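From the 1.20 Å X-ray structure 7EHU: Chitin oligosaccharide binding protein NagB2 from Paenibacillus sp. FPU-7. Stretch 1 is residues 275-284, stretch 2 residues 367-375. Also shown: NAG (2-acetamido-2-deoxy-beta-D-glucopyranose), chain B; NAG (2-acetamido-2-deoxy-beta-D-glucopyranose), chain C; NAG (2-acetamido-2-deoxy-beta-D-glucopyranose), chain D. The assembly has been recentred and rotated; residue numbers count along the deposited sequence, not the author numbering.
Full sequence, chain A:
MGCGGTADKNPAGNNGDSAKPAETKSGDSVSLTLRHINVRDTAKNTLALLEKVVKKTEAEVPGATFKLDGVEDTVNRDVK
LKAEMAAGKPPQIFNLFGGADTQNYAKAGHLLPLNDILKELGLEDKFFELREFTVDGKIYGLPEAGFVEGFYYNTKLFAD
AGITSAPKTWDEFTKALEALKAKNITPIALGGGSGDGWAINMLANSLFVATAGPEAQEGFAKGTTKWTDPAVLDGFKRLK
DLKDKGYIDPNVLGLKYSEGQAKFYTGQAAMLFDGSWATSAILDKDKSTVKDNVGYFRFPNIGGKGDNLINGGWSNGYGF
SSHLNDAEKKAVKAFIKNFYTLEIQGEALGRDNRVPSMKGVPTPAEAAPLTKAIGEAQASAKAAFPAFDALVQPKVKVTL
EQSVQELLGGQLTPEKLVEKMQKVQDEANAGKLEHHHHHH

Stretch 1, residues 275-284: GSWATSAILD
Stretch 2 (367-375) AAPLTKAIG

After Gly275 (phi/psi -81/161), stretch 1 forms a 3-10 segment, Ser276 to Ala278 (phi/psi near -70/-13, -69/-6 and -87/-10), held by Ala278 N to Gly275 O at 3.0 Å and Thr279 N to Ser276 O at 3.2 Å. A short helix follows from about Thr279, with Leu283 N donating to Thr279 O at 2.9 Å. In stretch 2, Ala368 (-89/132) occupies the N-cap position, and the helix from Pro369 keeps phi/psi near -62/-40; Lys372 N to Ala368 O (3.0 Å) and Ile374 N to Leu370 O (2.9 Å) are bonds of the i to i+4 pattern expected of an alpha helix. The helices run roughly antiparallel, at 140° between N-to-C directions, with axes 11.1 Å apart at closest approach. CA of Ser276 lies 7.8 Å from CA of Ile374, and CA of Thr279 lies 7.7 Å from CA of Thr371.

No direct hydrogen bond crosses this spacing, and the 265 Å² of buried surface is mainly side-chain packing. Leu370 (t, chi2 54°) is the residue most covered by the other stretch, 68 Å²: its CD2 meets Leu283 CD2 at 3.8 Å, Ile282 CG2 at 3.9 Å and Thr279 CG2 at 4.1 Å, so one methyl joins three side chains of stretch 1. Leu283 (m, t) also reaches Ala368, CD1 to CB at 4.3 Å. Further along, Ile374 (m, t) places CD1 3.5 Å from Thr279 OG1, a van der Waals contact, and CG2 4.4 Å from Ser276 CB.

Polar linkage is indirect. Thr279 and Thr371 are both m; Thr279 CG2 lies 4.0 Å from Thr371 OG1, while a water sits 2.8 Å from Thr279 OG1 and donates to Thr371 OG1 at 3.0 Å. Away from this interface, Trp277 (p, chi2 74°) faces the sugars: its O accepts from N2 of the chain B NAG at 3.1 Å, and O5 of the chain C NAG lies over one ring face, 3.6 Å from CD1.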

ATOM      1  N   GLY A 275       2.804   2.866  -4.781  1.00  8.41           N
ATOM      2  CA  GLY A 275       3.481   1.767  -4.158  1.00  7.94           C
ATOM      3  C   GLY A 275       4.145   0.845  -5.152  1.00  8.38           C
ATOM      4  O   GLY A 275       3.813   0.814  -6.339  1.00  9.43           O
ATOM      5  N   SER A 276       5.088   0.055  -4.642  1.00  8.54           N
ATOM      6  CA  SER A 276       5.908  -0.789  -5.506  1.00  9.01           C
ATOM      7  C   SER A 276       5.115  -1.920  -6.118  1.00  9.26           C
ATOM      8  O   SER A 276       5.583  -2.529  -7.087  1.00 11.05           O
ATOM      9  CB  SER A 276       7.168  -1.246  -4.790  1.00 10.38           C
ATOM     10  OG  SER A 276       6.877  -1.765  -3.512  1.00 10.46           O
ATOM     11  N   TRP A 277       3.906  -2.170  -5.621  1.00  9.23           N
ATOM     12  CA  TRP A 277       2.990  -3.140  -6.228  1.00 10.01           C
ATOM     13  C   TRP A 277       2.453  -2.675  -7.578  1.00  9.78           C
ATOM     14  O   TRP A 277       1.801  -3.466  -8.266  1.00 11.27           O
ATOM     15  CB  TRP A 277       1.816  -3.414  -5.246  1.00 10.06           C
ATOM     16  CG  TRP A 277       1.022  -2.151  -5.004  1.00  9.28           C
ATOM     17  CD1 TRP A 277       0.147  -1.546  -5.870  1.00  9.43           C
ATOM     18  CD2 TRP A 277       1.084  -1.292  -3.855  1.00  8.60           C
ATOM     19  NE1 TRP A 277      -0.324  -0.371  -5.349  1.00  9.12           N
ATOM     20  CE2 TRP A 277       0.238  -0.192  -4.108  1.00  8.44           C
ATOM     21  CE3 TRP A 277       1.772  -1.352  -2.640  1.00  9.52           C
ATOM     22  CZ2 TRP A 277       0.082   0.842  -3.195  1.00  9.26           C
ATOM     23  CZ3 TRP A 277       1.609  -0.329  -1.733  1.00  9.81           C
ATOM     24  CH2 TRP A 277       0.763   0.751  -2.008  1.00  9.85           C
ATOM     25  N   ALA A 278       2.759  -1.439  -7.981  1.00 10.33           N
ATOM     26  CA  ALA A 278       2.342  -0.921  -9.283  1.00 10.23           C
ATOM     27  C   ALA A 278       3.325  -1.264 -10.393  1.00  9.83           C
ATOM     28  O   ALA A 278       3.020  -1.030 -11.565  1.00 11.21           O
ATOM     29  CB  ALA A 278       2.217   0.610  -9.215  1.00 12.23           C
ATOM     30  N   THR A 279       4.512  -1.793 -10.058  1.00 10.16           N
ATOM     31  CA  THR A 279       5.565  -1.955 -11.061  1.00  9.86           C
ATOM     32  C   THR A 279       5.102  -2.759 -12.265  1.00  9.88           C
ATOM     33  O   THR A 279       5.431  -2.415 -13.407  1.00 10.25           O
ATOM     34  CB  THR A 279       6.804  -2.588 -10.430  1.00 10.69           C
ATOM     35  OG1 THR A 279       7.351  -1.658  -9.507  1.00 10.94           O
ATOM     36  CG2 THR A 279       7.864  -2.943 -11.475  1.00 11.56           C
ATOM     37  N   SER A 280       4.376  -3.858 -12.035  1.00 10.60           N
ATOM     38  CA  SER A 280       4.002  -4.709 -13.161  1.00 11.03           C
ATOM     39  C   SER A 280       3.181  -3.934 -14.189  1.00 10.07           C
ATOM     40  O   SER A 280       3.316  -4.157 -15.396  1.00 11.02           O
ATOM     41  CB  SER A 280       3.210  -5.935 -12.708  1.00 12.89           C
ATOM     42  OG  SER A 280       2.051  -5.544 -11.995  1.00 14.27           O
ATOM     43  N   ALA A 281       2.296  -3.036 -13.736  1.00  9.87           N
ATOM     44  CA  ALA A 281       1.495  -2.272 -14.684  1.00 10.09           C
ATOM     45  C   ALA A 281       2.365  -1.319 -15.482  1.00 10.46           C
ATOM     46  O   ALA A 281       2.106  -1.076 -16.663  1.00 11.89           O
ATOM     47  CB  ALA A 281       0.398  -1.512 -13.945  1.00 11.32           C
ATOM     48  N   ILE A 282       3.404  -0.771 -14.843  1.00 10.72           N
ATOM     49  CA  ILE A 282       4.316   0.182 -15.474  1.00  9.96           C
ATOM     50  C   ILE A 282       5.275  -0.498 -16.437  1.00  9.77           C
ATOM     51  O   ILE A 282       5.781   0.155 -17.353  1.00 10.75           O
ATOM     52  CB  ILE A 282       4.981   0.999 -14.351  1.00 10.48           C
ATOM     53  CG1 ILE A 282       3.910   1.890 -13.705  1.00 12.56           C
ATOM     54  CG2 ILE A 282       6.133   1.819 -14.863  1.00 11.87           C
ATOM     55  CD1 ILE A 282       4.270   2.446 -12.378  1.00 13.86           C
ATOM     56  N   LEU A 283       5.501  -1.798 -16.279  1.00 10.09           N
ATOM     57  CA  LEU A 283       6.372  -2.544 -17.182  1.00 10.65           C
ATOM     58  C   LEU A 283       5.607  -3.357 -18.216  1.00 11.86           C
ATOM     59  O   LEU A 283       6.236  -3.972 -19.070  1.00 13.61           O
ATOM     60  CB  LEU A 283       7.309  -3.444 -16.368  1.00 11.20           C
ATOM     61  CG  LEU A 283       8.270  -2.705 -15.437  1.00 10.75           C
ATOM     62  CD1 LEU A 283       9.170  -3.699 -14.744  1.00 11.35           C
ATOM     63  CD2 LEU A 283       9.098  -1.661 -16.174  1.00 11.54           C
ATOM     64  N   ASP A 284       4.283  -3.360 -18.166  1.00 12.25           N
ATOM     65  CA  ASP A 284       3.487  -4.235 -19.013  1.00 12.50           C
ATOM     66  C   ASP A 284       3.766  -3.973 -20.485  1.00 11.41           C
ATOM     67  O   ASP A 284       3.515  -2.876 -20.985  1.00 12.30           O
ATOM     68  CB  ASP A 284       2.018  -3.940 -18.722  1.00 14.91           C
ATOM     69  CG  ASP A 284       1.084  -4.887 -19.425  1.00 17.36           C
ATOM     70  OD1 ASP A 284       0.731  -5.906 -18.793  1.00 19.34           O
ATOM     71  OD2 ASP A 284       0.733  -4.645 -20.604  1.00 19.90           O
ATOM     72  N   ALA A 367      16.892  -9.581 -13.957  1.00 32.24           N
ATOM     73  CA  ALA A 367      16.377  -8.627 -12.983  1.00 31.04           C
ATOM     74  C   ALA A 367      15.977  -7.311 -13.656  1.00 27.84           C
ATOM     75  O   ALA A 367      16.614  -6.826 -14.595  1.00 26.61           O
ATOM     76  CB  ALA A 367      17.391  -8.400 -11.858  1.00 32.50           C
ATOM     77  N   ALA A 368      14.953  -6.765 -13.207  1.00 24.61           N
ATOM     78  CA  ALA A 368      14.386  -5.672 -13.976  1.00 20.49           C
ATOM     79  C   ALA A 368      15.002  -4.330 -13.544  1.00 16.58           C
ATOM     80  O   ALA A 368      15.126  -4.062 -12.336  1.00 15.83           O
ATOM     81  CB  ALA A 368      12.871  -5.726 -13.781  1.00 22.04           C
ATOM     82  N   PRO A 369      15.450  -3.493 -14.495  1.00 15.81           N
ATOM     83  CA  PRO A 369      16.041  -2.200 -14.127  1.00 15.30           C
ATOM     84  C   PRO A 369      15.201  -1.339 -13.193  1.00 14.10           C
ATOM     85  O   PRO A 369      15.735  -0.661 -12.303  1.00 14.59           O
ATOM     86  CB  PRO A 369      16.215  -1.501 -15.487  1.00 16.56           C
ATOM     87  CG  PRO A 369      16.311  -2.571 -16.484  1.00 18.32           C
ATOM     88  CD  PRO A 369      15.613  -3.788 -15.935  1.00 16.11           C
ATOM     89  N   LEU A 370      13.891  -1.305 -13.392  1.00 11.52           N
ATOM     90  CA  LEU A 370      13.070  -0.434 -12.555  1.00 10.95           C
ATOM     91  C   LEU A 370      13.052  -0.947 -11.116  1.00 11.74           C
ATOM     92  O   LEU A 370      13.120  -0.160 -10.163  1.00 11.85           O
ATOM     93  CB  LEU A 370      11.659  -0.343 -13.133  1.00  9.89           C
ATOM     94  CG  LEU A 370      10.669   0.537 -12.378  1.00 10.99           C
ATOM     95  CD1 LEU A 370      11.205   1.941 -12.168  1.00 11.74           C
ATOM     96  CD2 LEU A 370       9.334   0.564 -13.127  1.00 10.46           C
ATOM     97  N   THR A 371      12.997  -2.264 -10.934  1.00 12.87           N
ATOM     98  CA  THR A 371      13.055  -2.808  -9.580  1.00 14.80           C
ATOM     99  C   THR A 371      14.421  -2.535  -8.949  1.00 15.91           C
ATOM    100  O   THR A 371      14.503  -2.267  -7.744  1.00 16.51           O
ATOM    101  CB  THR A 371      12.679  -4.290  -9.636  1.00 16.50           C
ATOM    102  OG1 THR A 371      11.284  -4.363  -9.990  1.00 18.63           O
ATOM    103  CG2 THR A 371      12.889  -4.999  -8.295  1.00 18.79           C
ATOM    104  N   LYS A 372      15.498  -2.559  -9.747  1.00 16.84           N
ATOM    105  CA  LYS A 372      16.813  -2.195  -9.226  1.00 18.82           C
ATOM    106  C   LYS A 372      16.798  -0.752  -8.726  1.00 18.49           C
ATOM    107  O   LYS A 372      17.340  -0.453  -7.656  1.00 19.82           O
ATOM    108  CB  LYS A 372      17.884  -2.398 -10.307  1.00 21.09           C
ATOM    109  CG  LYS A 372      19.313  -1.989  -9.872  1.00 23.95           C
ATOM    110  CD  LYS A 372      20.325  -2.083 -11.019  1.00 26.42           C
ATOM    111  CE  LYS A 372      21.772  -1.901 -10.551  1.00 28.03           C
ATOM    112  NZ  LYS A 372      22.735  -1.654 -11.672  1.00 30.17           N
ATOM    113  N   ALA A 373      16.171   0.153  -9.485  1.00 17.01           N
ATOM    114  CA  ALA A 373      16.100   1.552  -9.072  1.00 16.66           C
ATOM    115  C   ALA A 373      15.278   1.726  -7.796  1.00 15.94           C
ATOM    116  O   ALA A 373      15.634   2.531  -6.929  1.00 17.80           O
ATOM    117  CB  ALA A 373      15.516   2.396 -10.203  1.00 16.84           C
ATOM    118  N   ILE A 374      14.166   1.000  -7.669  1.00 14.71           N
ATOM    119  CA  ILE A 374      13.391   1.078  -6.430  1.00 15.31           C
ATOM    120  C   ILE A 374      14.227   0.560  -5.266  1.00 17.76           C
ATOM    121  O   ILE A 374      14.267   1.159  -4.181  1.00 18.18           O
ATOM    122  CB  ILE A 374      12.059   0.310  -6.560  1.00 14.25           C
ATOM    123  CG1 ILE A 374      11.158   0.963  -7.606  1.00 12.52           C
ATOM    124  CG2 ILE A 374      11.312   0.227  -5.228  1.00 15.81           C
ATOM    125  CD1 ILE A 374      10.091   0.019  -8.133  1.00 13.15           C
ATOM    126  N   GLY A 375      14.942  -0.546  -5.495  1.00 19.00           N
ATOM    127  CA  GLY A 375      15.817  -1.086  -4.466  1.00 21.37           C
ATOM    128  C   GLY A 375      16.883  -0.100  -4.032  1.00 23.28           C
ATOM    129  O   GLY A 375      17.187   0.008  -2.839  1.00 24.95           O
TER
HETATM  130  C1  NAG B   1      -0.904  -6.793  -7.839  1.00 13.95           C
HETATM  131  C2  NAG B   1      -1.622  -5.432  -7.870  1.00 11.35           C
HETATM  132  C3  NAG B   1      -1.481  -4.713  -6.534  1.00 10.20           C
HETATM  133  C4  NAG B   1      -1.715  -5.642  -5.348  1.00  9.60           C
HETATM  134  C5  NAG B   1      -1.002  -6.973  -5.536  1.00 10.39           C
HETATM  135  C6  NAG B   1      -1.318  -7.978  -4.457  1.00 11.21           C
HETATM  136  C7  NAG B   1      -1.681  -4.218 -10.032  1.00 12.57           C
HETATM  137  C8  NAG B   1      -0.876  -3.373 -10.986  1.00 13.90           C
HETATM  138  N2  NAG B   1      -1.045  -4.610  -8.922  1.00 12.02           N
HETATM  139  O1  NAG B   1      -1.141  -7.497  -9.008  1.00 18.68           O
HETATM  140  O3  NAG B   1      -2.381  -3.607  -6.532  1.00 10.66           O
HETATM  141  O4  NAG B   1      -1.083  -5.071  -4.203  1.00  9.08           O
HETATM  142  O5  NAG B   1      -1.382  -7.554  -6.784  1.00 12.53           O
HETATM  143  O6  NAG B   1      -2.712  -8.073  -4.220  1.00 11.61           O
HETATM  144  O7  NAG B   1      -2.861  -4.507 -10.242  1.00 13.19           O
HETATM  145  C1  NAG C   2      -1.896  -4.422  -3.238  1.00  8.60           C
HETATM  146  C2  NAG C   2      -1.003  -4.242  -2.022  1.00  8.41           C
HETATM  147  C3  NAG C   2      -1.669  -3.341  -0.986  1.00  8.39           C
HETATM  148  C4  NAG C   2      -2.214  -2.066  -1.614  1.00  8.39           C
HETATM  149  C5  NAG C   2      -3.081  -2.442  -2.809  1.00  8.13           C
HETATM  150  C6  NAG C   2      -3.640  -1.264  -3.568  1.00  9.49           C
HETATM  151  C7  NAG C   2       0.448  -6.203  -1.574  1.00  9.29           C
HETATM  152  C8  NAG C   2       0.521  -7.532  -0.894  1.00 10.70           C
HETATM  153  N2  NAG C   2      -0.705  -5.536  -1.424  1.00  8.36           N
HETATM  154  O3  NAG C   2      -0.702  -3.056   0.013  1.00  8.14           O
HETATM  155  O4  NAG C   2      -3.046  -1.393  -0.673  1.00  7.63           O
HETATM  156  O5  NAG C   2      -2.283  -3.185  -3.737  1.00  8.31           O
HETATM  157  O6  NAG C   2      -4.512  -1.698  -4.606  1.00 10.15           O
HETATM  158  O7  NAG C   2       1.396  -5.750  -2.209  1.00 10.05           O
HETATM  159  C1  NAG D   3      -2.587  -0.179  -0.150  1.00  8.40           C
HETATM  160  C2  NAG D   3      -3.703   0.415   0.674  1.00  7.93           C
HETATM  161  C3  NAG D   3      -3.216   1.647   1.434  1.00  7.72           C
HETATM  162  C4  NAG D   3      -1.974   1.307   2.252  1.00  7.25           C
HETATM  163  C5  NAG D   3      -0.910   0.676   1.361  1.00  7.50           C
HETATM  164  C6  NAG D   3       0.315   0.214   2.122  1.00  7.98           C
HETATM  165  C7  NAG D   3      -6.035   0.103  -0.008  1.00 10.11           C
HETATM  166  C8  NAG D   3      -7.145   0.579  -0.906  1.00 10.75           C
HETATM  167  N2  NAG D   3      -4.867   0.736  -0.134  1.00  7.92           N
HETATM  168  O3  NAG D   3      -4.273   2.099   2.271  1.00  8.76           O
HETATM  169  O4  NAG D   3      -1.401   2.467   2.847  1.00  8.29           O
HETATM  170  O5  NAG D   3      -1.469  -0.463   0.687  1.00  7.91           O
HETATM  171  O6  NAG D   3      -0.008  -0.761   3.102  1.00  8.62           O
HETATM  172  O7  NAG D   3      -6.196  -0.807   0.807  1.00 12.22           O
HETATM  173  O   HOH W   1       9.085  -3.465  -8.223  1.00 18.26           O